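6-phosphogluconate dehydrogenase (Decarboxylating) (Geobacter metallireducens, PDB 4E21) probably catalyses the NADP-dependent oxidative decarboxylation of 6-phosphogluconate in the pentose phosphate pathway. Local coordinates at residues K81-L87 with A106-I112; L220-Y224 with I275-L280. One frame throughout, in Å; residues are numbered along the deposited sequence.

Interaction 1: residues K81-L87 with A106-I112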
ATOM      1  N   LYS B  81     -53.395   2.830   0.623  1.00 33.97           N
ATOM      2  CA  LYS B  81     -52.763   2.504  -0.658  1.00 32.13           C
ATOM      3  C   LYS B  81     -52.853   3.662  -1.642  1.00 32.44           C
ATOM      4  O   LYS B  81     -53.824   4.405  -1.599  1.00 32.67           O
ATOM      5  CB  LYS B  81     -53.417   1.265  -1.251  1.00 29.17           C
ATOM      6  CG  LYS B  81     -53.289   0.030  -0.365  1.00 30.46           C
ATOM      7  CD  LYS B  81     -54.002  -1.176  -0.975  1.00 30.02           C
ATOM      8  CE  LYS B  81     -55.526  -1.076  -0.779  1.00 30.26           C
ATOM      9  NZ  LYS B  81     -56.244  -2.266  -1.266  1.00 29.97           N
ATOM     10  N   PRO B  82     -51.825   3.850  -2.505  1.00 33.15           N
ATOM     11  CA  PRO B  82     -50.549   3.118  -2.571  1.00 31.72           C
ATOM     12  C   PRO B  82     -49.694   3.453  -1.361  1.00 31.12           C
ATOM     13  O   PRO B  82     -49.623   4.607  -0.952  1.00 32.01           O
ATOM     14  CB  PRO B  82     -49.861   3.676  -3.827  1.00 32.23           C
ATOM     15  CG  PRO B  82     -50.794   4.656  -4.442  1.00 35.22           C
ATOM     16  CD  PRO B  82     -51.828   5.012  -3.409  1.00 34.94           C
ATOM     17  N   ARG B  83     -49.051   2.452  -0.786  1.00 30.11           N
ATOM     18  CA  ARG B  83     -48.287   2.663   0.428  1.00 31.73           C
ATOM     19  C   ARG B  83     -46.876   3.116   0.126  1.00 31.00           C
ATOM     20  O   ARG B  83     -46.355   2.839  -0.951  1.00 29.72           O
ATOM     21  CB  ARG B  83     -48.220   1.379   1.226  1.00 30.18           C
ATOM     22  CG  ARG B  83     -49.550   0.884   1.649  1.00 31.28           C
ATOM     23  CD  ARG B  83     -49.371  -0.387   2.418  1.00 31.91           C
ATOM     24  NE  ARG B  83     -50.626  -0.889   2.943  1.00 32.64           N
ATOM     25  CZ  ARG B  83     -51.374  -1.812   2.343  1.00 32.29           C
ATOM     26  NH1 ARG B  83     -51.004  -2.327   1.182  1.00 27.86           N
ATOM     27  NH2 ARG B  83     -52.492  -2.222   2.920  1.00 31.72           N
ATOM     28  N   VAL B  84     -46.280   3.827   1.085  1.00 32.13           N
ATOM     29  CA  VAL B  84     -44.842   4.091   1.098  1.00 30.75           C
ATOM     30  C   VAL B  84     -44.215   3.499   2.364  1.00 31.58           C
ATOM     31  O   VAL B  84     -44.451   3.995   3.472  1.00 32.69           O
ATOM     32  CB  VAL B  84     -44.539   5.580   1.033  1.00 30.97           C
ATOM     33  CG1 VAL B  84     -43.036   5.836   1.364  1.00 32.55           C
ATOM     34  CG2 VAL B  84     -44.877   6.093  -0.337  1.00 30.47           C
ATOM     35  N   VAL B  85     -43.426   2.436   2.201  1.00 30.86           N
ATOM     36  CA  VAL B  85     -42.833   1.746   3.349  1.00 30.90           C
ATOM     37  C   VAL B  85     -41.302   1.856   3.389  1.00 30.80           C
ATOM     38  O   VAL B  85     -40.625   1.387   2.482  1.00 30.89           O
ATOM     39  CB  VAL B  85     -43.220   0.250   3.383  1.00 31.21           C
ATOM     40  CG1 VAL B  85     -42.650  -0.434   4.651  1.00 30.16           C
ATOM     41  CG2 VAL B  85     -44.736   0.081   3.276  1.00 32.52           C
ATOM     42  N   TRP B  86     -40.769   2.454   4.451  1.00 29.43           N
ATOM     43  CA  TRP B  86     -39.324   2.621   4.618  1.00 28.19           C
ATOM     44  C   TRP B  86     -38.758   1.594   5.603  1.00 30.64           C
ATOM     45  O   TRP B  86     -39.288   1.435   6.710  1.00 31.91           O
ATOM     46  CB  TRP B  86     -39.032   4.034   5.107  1.00 27.67           C
ATOM     47  CG  TRP B  86     -37.613   4.485   4.934  1.00 30.80           C
ATOM     48  CD1 TRP B  86     -36.511   4.006   5.593  1.00 31.09           C
ATOM     49  CD2 TRP B  86     -37.141   5.535   4.076  1.00 28.90           C
ATOM     50  NE1 TRP B  86     -35.389   4.690   5.194  1.00 30.63           N
ATOM     51  CE2 TRP B  86     -35.744   5.627   4.261  1.00 30.36           C
ATOM     52  CE3 TRP B  86     -37.760   6.393   3.158  1.00 28.02           C
ATOM     53  CZ2 TRP B  86     -34.960   6.541   3.562  1.00 28.05           C
ATOM     54  CZ3 TRP B  86     -36.987   7.305   2.476  1.00 26.78           C
ATOM     55  CH2 TRP B  86     -35.599   7.373   2.679  1.00 29.19           C
ATOM     56  N   LEU B  87     -37.711   0.871   5.194  1.00 29.98           N
ATOM     57  CA  LEU B  87     -37.034  -0.082   6.081  1.00 30.23           C
ATOM     58  C   LEU B  87     -35.717   0.504   6.599  1.00 32.35           C
ATOM     59  O   LEU B  87     -34.907   0.995   5.818  1.00 32.76           O
ATOM     60  CB  LEU B  87     -36.760  -1.422   5.381  1.00 27.11           C
ATOM     61  CG  LEU B  87     -37.903  -2.168   4.669  1.00 30.00           C
ATOM     62  CD1 LEU B  87     -37.391  -3.420   3.980  1.00 28.62           C
ATOM     63  CD2 LEU B  87     -39.020  -2.553   5.635  1.00 30.92           C
ATOM     64  N   ALA B 106     -49.632  -4.377  -1.815  1.00 29.10           N
ATOM     65  CA  ALA B 106     -50.432  -4.363  -3.026  1.00 29.28           C
ATOM     66  C   ALA B 106     -49.678  -3.697  -4.155  1.00 28.83           C
ATOM     67  O   ALA B 106     -48.800  -2.856  -3.920  1.00 29.15           O
ATOM     68  CB  ALA B 106     -51.750  -3.638  -2.763  1.00 28.14           C
ATOM     69  N   ALA B 107     -50.025  -4.066  -5.379  1.00 26.34           N
ATOM     70  CA  ALA B 107     -49.474  -3.419  -6.558  1.00 30.25           C
ATOM     71  C   ALA B 107     -49.519  -1.876  -6.459  1.00 30.94           C
ATOM     72  O   ALA B 107     -50.474  -1.290  -5.951  1.00 31.24           O
ATOM     73  CB  ALA B 107     -50.162  -3.926  -7.828  1.00 25.52           C
ATOM     74  N   ASN B 108     -48.452  -1.236  -6.922  1.00 31.97           N
ATOM     75  CA  ASN B 108     -48.294   0.219  -6.836  1.00 34.13           C
ATOM     76  C   ASN B 108     -47.812   0.719  -5.473  1.00 31.49           C
ATOM     77  O   ASN B 108     -47.517   1.898  -5.314  1.00 33.47           O
ATOM     78  CB  ASN B 108     -49.561   0.956  -7.318  1.00 37.23           C
ATOM     79  CG  ASN B 108     -49.801   0.780  -8.835  1.00 41.41           C
ATOM     80  OD1 ASN B 108     -48.896   0.389  -9.593  1.00 42.51           O
ATOM     81  ND2 ASN B 108     -51.018   1.062  -9.272  1.00 41.96           N
ATOM     82  N   ASP B 109     -47.718  -0.169  -4.492  1.00 28.70           N
ATOM     83  CA  ASP B 109     -46.965   0.163  -3.284  1.00 31.22           C
ATOM     84  C   ASP B 109     -45.472   0.341  -3.605  1.00 30.88           C
ATOM     85  O   ASP B 109     -44.953  -0.217  -4.581  1.00 28.11           O
ATOM     86  CB  ASP B 109     -47.114  -0.918  -2.210  1.00 30.17           C
ATOM     87  CG  ASP B 109     -48.472  -0.889  -1.521  1.00 31.98           C
ATOM     88  OD1 ASP B 109     -49.274   0.041  -1.787  1.00 29.31           O
ATOM     89  OD2 ASP B 109     -48.718  -1.803  -0.698  1.00 32.64           O
ATOM     90  N   ILE B 110     -44.802   1.121  -2.764  1.00 29.85           N
ATOM     91  CA  ILE B 110     -43.366   1.351  -2.835  1.00 28.11           C
ATOM     92  C   ILE B 110     -42.719   0.950  -1.507  1.00 30.15           C
ATOM     93  O   ILE B 110     -43.185   1.356  -0.425  1.00 28.69           O
ATOM     94  CB  ILE B 110     -43.063   2.856  -3.037  1.00 29.36           C
ATOM     95  CG1 ILE B 110     -43.630   3.358  -4.355  1.00 29.20           C
ATOM     96  CG2 ILE B 110     -41.542   3.153  -2.937  1.00 26.79           C
ATOM     97  CD1 ILE B 110     -43.513   4.863  -4.513  1.00 29.28           C
ATOM     98  N   VAL B 111     -41.645   0.167  -1.594  1.00 28.66           N
ATOM     99  CA  VAL B 111     -40.855  -0.231  -0.428  1.00 26.49           C
ATOM    100  C   VAL B 111     -39.437   0.327  -0.572  1.00 26.38           C
ATOM    101  O   VAL B 111     -38.789   0.193  -1.612  1.00 25.30           O
ATOM    102  CB  VAL B 111     -40.820  -1.778  -0.262  1.00 27.91           C
ATOM    103  CG1 VAL B 111     -39.960  -2.203   0.948  1.00 27.52           C
ATOM    104  CG2 VAL B 111     -42.214  -2.318  -0.109  1.00 27.55           C
ATOM    105  N   ILE B 112     -38.968   0.994   0.465  1.00 26.03           N
ATOM    106  CA  ILE B 112     -37.648   1.583   0.436  1.00 27.03           C
ATOM    107  C   ILE B 112     -36.741   0.867   1.428  1.00 27.22           C
ATOM    108  O   ILE B 112     -37.115   0.704   2.589  1.00 29.64           O
ATOM    109  CB  ILE B 112     -37.731   3.063   0.789  1.00 29.36           C
ATOM    110  CG1 ILE B 112     -38.688   3.755  -0.190  1.00 28.38           C
ATOM    111  CG2 ILE B 112     -36.315   3.707   0.814  1.00 27.61           C
ATOM    112  CD1 ILE B 112     -39.308   4.994   0.366  1.00 30.79           C
TER

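Interaction 2: residues L220-Y224 with I275-L280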
ATOM      1  N   LEU B 220     -10.075   8.582   3.702  1.00 17.94           N
ATOM      2  CA  LEU B 220      -9.907   9.925   4.258  1.00 18.68           C
ATOM      3  C   LEU B 220      -9.503   9.873   5.723  1.00 18.58           C
ATOM      4  O   LEU B 220      -8.579  10.565   6.118  1.00 17.67           O
ATOM      5  CB  LEU B 220     -11.180  10.759   4.125  1.00 19.34           C
ATOM      6  CG  LEU B 220     -11.799  10.933   2.743  1.00 20.56           C
ATOM      7  CD1 LEU B 220     -13.129  11.655   2.879  1.00 18.45           C
ATOM      8  CD2 LEU B 220     -10.834  11.735   1.854  1.00 19.09           C
HETATM    9  N   MSE B 221     -10.201   9.062   6.520  1.00 17.59           N
HETATM   10  CA  MSE B 221      -9.850   8.884   7.920  1.00 18.94           C
HETATM   11  C   MSE B 221      -8.432   8.336   8.105  1.00 19.59           C
HETATM   12  O   MSE B 221      -7.683   8.831   8.950  1.00 18.78           O
HETATM   13  CB  MSE B 221     -10.856   7.979   8.610  1.00 19.33           C
HETATM   14  CG  MSE B 221     -12.240   8.595   8.707  1.00 20.99           C
HETATM   15 SE   MSE B 221     -13.604   7.252   9.164  0.73 27.65          SE
HETATM   16  CE  MSE B 221     -12.873   6.557  10.822  1.00 25.22           C
ATOM     17  N   ALA B 222      -8.069   7.323   7.314  1.00 18.31           N
ATOM     18  CA  ALA B 222      -6.711   6.793   7.309  1.00 18.42           C
ATOM     19  C   ALA B 222      -5.635   7.844   6.967  1.00 18.36           C
ATOM     20  O   ALA B 222      -4.552   7.827   7.544  1.00 20.06           O
ATOM     21  CB  ALA B 222      -6.605   5.590   6.368  1.00 18.75           C
ATOM     22  N   ALA B 223      -5.915   8.752   6.039  1.00 16.96           N
ATOM     23  CA  ALA B 223      -4.944   9.803   5.714  1.00 17.80           C
ATOM     24  C   ALA B 223      -4.698  10.727   6.916  1.00 18.99           C
ATOM     25  O   ALA B 223      -3.551  11.043   7.258  1.00 17.37           O
ATOM     26  CB  ALA B 223      -5.394  10.612   4.497  1.00 15.45           C
ATOM     27  N   TYR B 224      -5.779  11.175   7.548  1.00 17.71           N
ATOM     28  CA  TYR B 224      -5.643  12.034   8.714  1.00 19.05           C
ATOM     29  C   TYR B 224      -4.929  11.311   9.849  1.00 19.75           C
ATOM     30  O   TYR B 224      -4.012  11.849  10.487  1.00 20.84           O
ATOM     31  CB  TYR B 224      -7.017  12.520   9.198  1.00 20.93           C
ATOM     32  CG  TYR B 224      -7.660  13.590   8.335  1.00 19.09           C
ATOM     33  CD1 TYR B 224      -7.075  14.834   8.197  1.00 18.34           C
ATOM     34  CD2 TYR B 224      -8.861  13.357   7.687  1.00 18.38           C
ATOM     35  CE1 TYR B 224      -7.655  15.821   7.421  1.00 18.90           C
ATOM     36  CE2 TYR B 224      -9.460  14.335   6.914  1.00 19.24           C
ATOM     37  CZ  TYR B 224      -8.852  15.571   6.779  1.00 19.09           C
ATOM     38  OH  TYR B 224      -9.440  16.566   6.016  1.00 16.86           O
ATOM     39  N   ILE B 275      -6.872  21.085   3.607  1.00 21.67           N
ATOM     40  CA  ILE B 275      -7.433  19.837   4.101  1.00 22.51           C
ATOM     41  C   ILE B 275      -8.562  20.006   5.122  1.00 21.93           C
ATOM     42  O   ILE B 275      -8.804  19.117   5.936  1.00 21.32           O
ATOM     43  CB  ILE B 275      -6.315  18.941   4.681  1.00 23.03           C
ATOM     44  CG1 ILE B 275      -5.706  19.574   5.938  1.00 21.81           C
ATOM     45  CG2 ILE B 275      -5.201  18.749   3.636  1.00 21.88           C
ATOM     46  CD1 ILE B 275      -4.545  18.791   6.500  1.00 19.04           C
ATOM     47  N   SER B 276      -9.252  21.138   5.103  1.00 22.52           N
ATOM     48  CA  SER B 276     -10.380  21.266   6.016  1.00 26.04           C
ATOM     49  C   SER B 276     -11.474  20.361   5.472  1.00 22.41           C
ATOM     50  O   SER B 276     -11.568  20.154   4.261  1.00 22.73           O
ATOM     51  CB  SER B 276     -10.871  22.700   6.132  1.00 25.28           C
ATOM     52  OG  SER B 276     -11.124  23.215   4.851  1.00 27.66           O
ATOM     53  N   SER B 277     -12.246  19.784   6.376  1.00 19.22           N
ATOM     54  CA  SER B 277     -13.302  18.865   6.007  1.00 22.40           C
ATOM     55  C   SER B 277     -14.068  18.527   7.270  1.00 24.59           C
ATOM     56  O   SER B 277     -13.662  18.897   8.380  1.00 23.85           O
ATOM     57  CB  SER B 277     -12.721  17.577   5.429  1.00 21.56           C
ATOM     58  OG  SER B 277     -12.124  16.812   6.468  1.00 21.32           O
ATOM     59  N   TRP B 278     -15.168  17.809   7.093  1.00 23.46           N
ATOM     60  CA  TRP B 278     -16.007  17.427   8.208  1.00 25.74           C
ATOM     61  C   TRP B 278     -15.233  16.483   9.104  1.00 24.93           C
ATOM     62  O   TRP B 278     -15.220  16.644  10.330  1.00 26.56           O
ATOM     63  CB  TRP B 278     -17.305  16.802   7.687  1.00 24.76           C
ATOM     64  CG  TRP B 278     -18.149  16.151   8.722  1.00 29.54           C
ATOM     65  CD1 TRP B 278     -18.417  14.805   8.841  1.00 31.26           C
ATOM     66  CD2 TRP B 278     -18.878  16.798   9.772  1.00 32.04           C
ATOM     67  NE1 TRP B 278     -19.255  14.584   9.913  1.00 34.23           N
ATOM     68  CE2 TRP B 278     -19.553  15.791  10.497  1.00 32.64           C
ATOM     69  CE3 TRP B 278     -19.017  18.128  10.178  1.00 34.75           C
ATOM     70  CZ2 TRP B 278     -20.347  16.076  11.600  1.00 34.20           C
ATOM     71  CZ3 TRP B 278     -19.816  18.409  11.271  1.00 37.43           C
ATOM     72  CH2 TRP B 278     -20.463  17.390  11.973  1.00 40.27           C
ATOM     73  N   LEU B 279     -14.548  15.523   8.495  1.00 22.68           N
ATOM     74  CA  LEU B 279     -13.704  14.607   9.258  1.00 24.80           C
ATOM     75  C   LEU B 279     -12.625  15.311  10.111  1.00 24.29           C
ATOM     76  O   LEU B 279     -12.336  14.868  11.231  1.00 24.85           O
ATOM     77  CB  LEU B 279     -13.097  13.540   8.340  1.00 25.38           C
ATOM     78  CG  LEU B 279     -14.159  12.511   7.898  1.00 24.46           C
ATOM     79  CD1 LEU B 279     -13.697  11.709   6.680  1.00 19.17           C
ATOM     80  CD2 LEU B 279     -14.546  11.599   9.062  1.00 22.75           C
ATOM     81  N   LEU B 280     -12.065  16.409   9.605  1.00 22.75           N
ATOM     82  CA  LEU B 280     -11.089  17.192  10.379  1.00 25.30           C
ATOM     83  C   LEU B 280     -11.777  17.828  11.570  1.00 25.14           C
ATOM     84  O   LEU B 280     -11.269  17.764  12.696  1.00 25.25           O
ATOM     85  CB  LEU B 280     -10.393  18.268   9.528  1.00 21.38           C
ATOM     86  CG  LEU B 280      -9.390  19.187  10.243  1.00 24.68           C
ATOM     87  CD1 LEU B 280      -8.147  18.423  10.685  1.00 22.14           C
ATOM     88  CD2 LEU B 280      -8.988  20.336   9.350  1.00 22.36           C
TER

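Interaction 1: residues K81-L87 with A106-I112
In a parallel pair of neighbouring strands, 84-87 and 110-113, Arg83 and Asp109 meet where the two strands enter the sheet, and Trp86 and Ile112 meet farther along. Asp109 serves Arg83 twice. Its OD1 accepts the backbone N of Arg83 at 2.6 Å in an almost straight bond, with the donor lying above the carboxylate plane. Its OD2 offers the syn lone pair to NH1 of Arg83 at 3.0 Å, a salt bridge at the guanidinium edge although the two planes stand 81° apart. Because chi1 of Arg83 (-61°) lays its extended chain over the carboxylate, CB, CG and CD pass close to the aspartate oxygens before NH1 reaches OD2. The same OD2 takes the N-H of Ala106 from the face opposite the one that Arg83 N meets, so the carboxylate ties the type II turn 106-109 to the neighbouring strand's entry at Arg83; NH2 of Arg83 bonds to the carbonyl of Cys76. Asn108, with positive phi, suits the third position of that turn. These strands and helix 94-101 form a right-handed beta-alpha-beta unit of the Rossmann-type domain, consistent with its assignment to NAD binding. Arg83 O, Val85 N, Val85 O and Leu87 N bond in turn with Ile110 N, Ile110 O, Ile112 N and Ile112 O, the last at 2.7 Å. On one sheet face, CG2 of Ile112 sits over the centre of the six-membered ring of Trp86, a CH-pi contact 3.8 Å from the centroid, while CD1 of Ile112 reaches CE3 of Trp86 at 3.5 Å. The branched isoleucine suits this place by presenting two methyls to one ring. Val85, Val111 and Leu87 pack on Met101 of helix 94-101, and CD1 of Leu87 lies 4.2 Å from CG1 of Val111.

Interaction 2: residues L220-Y224 with I275-L280
With chi1 near -74°, Tyr224 sets its CG anti to its own carbonyl carbon and sends the ring across to residues 275-277, while Ser277, whose chi1 of 72° places OG between its backbone N and carbonyl carbon, turns its hydroxyl to meet it. Ser277 is the N-cap of helix 278-289, and the contact joins that helix start to the long helix 205-232 of the all-helical C-terminal domain. The tyrosine hydroxyl works in both directions. It donates to Ile275 O at 2.6 Å, the hydroxyl lying 33° off the carbonyl plane, and that oxygen sits at the edge of the phenol ring. The same OH accepts a hydrogen bond from Ser277 OG, 2.7 Å away. Ser277 OG in turn accepts the N-H of Leu280, the capping bond, so a run of three hydrogen bonds, from Leu280 N through the two hydroxyls to Ile275 O, links the helix start to the preceding loop. Tyrosine suits this place because its apolar ring can pack against Leu279 and Leu280 while its OH makes both polar bonds. A phenylalanine here would probably leave the carbonyl of Ile275 and the hydroxyl of Ser277 without this mate and let the loop shift. Leu279 supplies the apolar part of the interface, its CB meeting the ring obliquely, 4.0 Å from CE2 of Tyr224. Both Leu220 and Met221, a selenomethionine, cross Leu279 at about a right angle. Other copies of the protein close around the site: Leu220 and Tyr224 pack on Tyr224 and Leu220 of a second subunit, and Leu279 on Met347 of a third. CD1 of Leu279 comes 3.7 Å from CB of Leu220, and its CD2 stands 3.8 Å from CG of Met221.

In the fold
Both contacts are largely buried, yet they serve different domains and share no helix or strand; their centres lie about 39 Å apart. Interaction 1 joins adjacent strands in the nucleotide-binding domain. Its main-chain bonds lie between two inner strands of the sheet, and its charged pair, itself buried, stands at the entry end next to exposed Lys81, Pro82 and Asn108. Interaction 2, in the C-terminal domain, joins a helix to the start of another and to the loop before it; its bonds run through the hydroxyls of Tyr224 and Ser277, one ending on a main-chain carbonyl, without a salt bridge. No other chain touches interaction 1, while two other subunits pack against interaction 2.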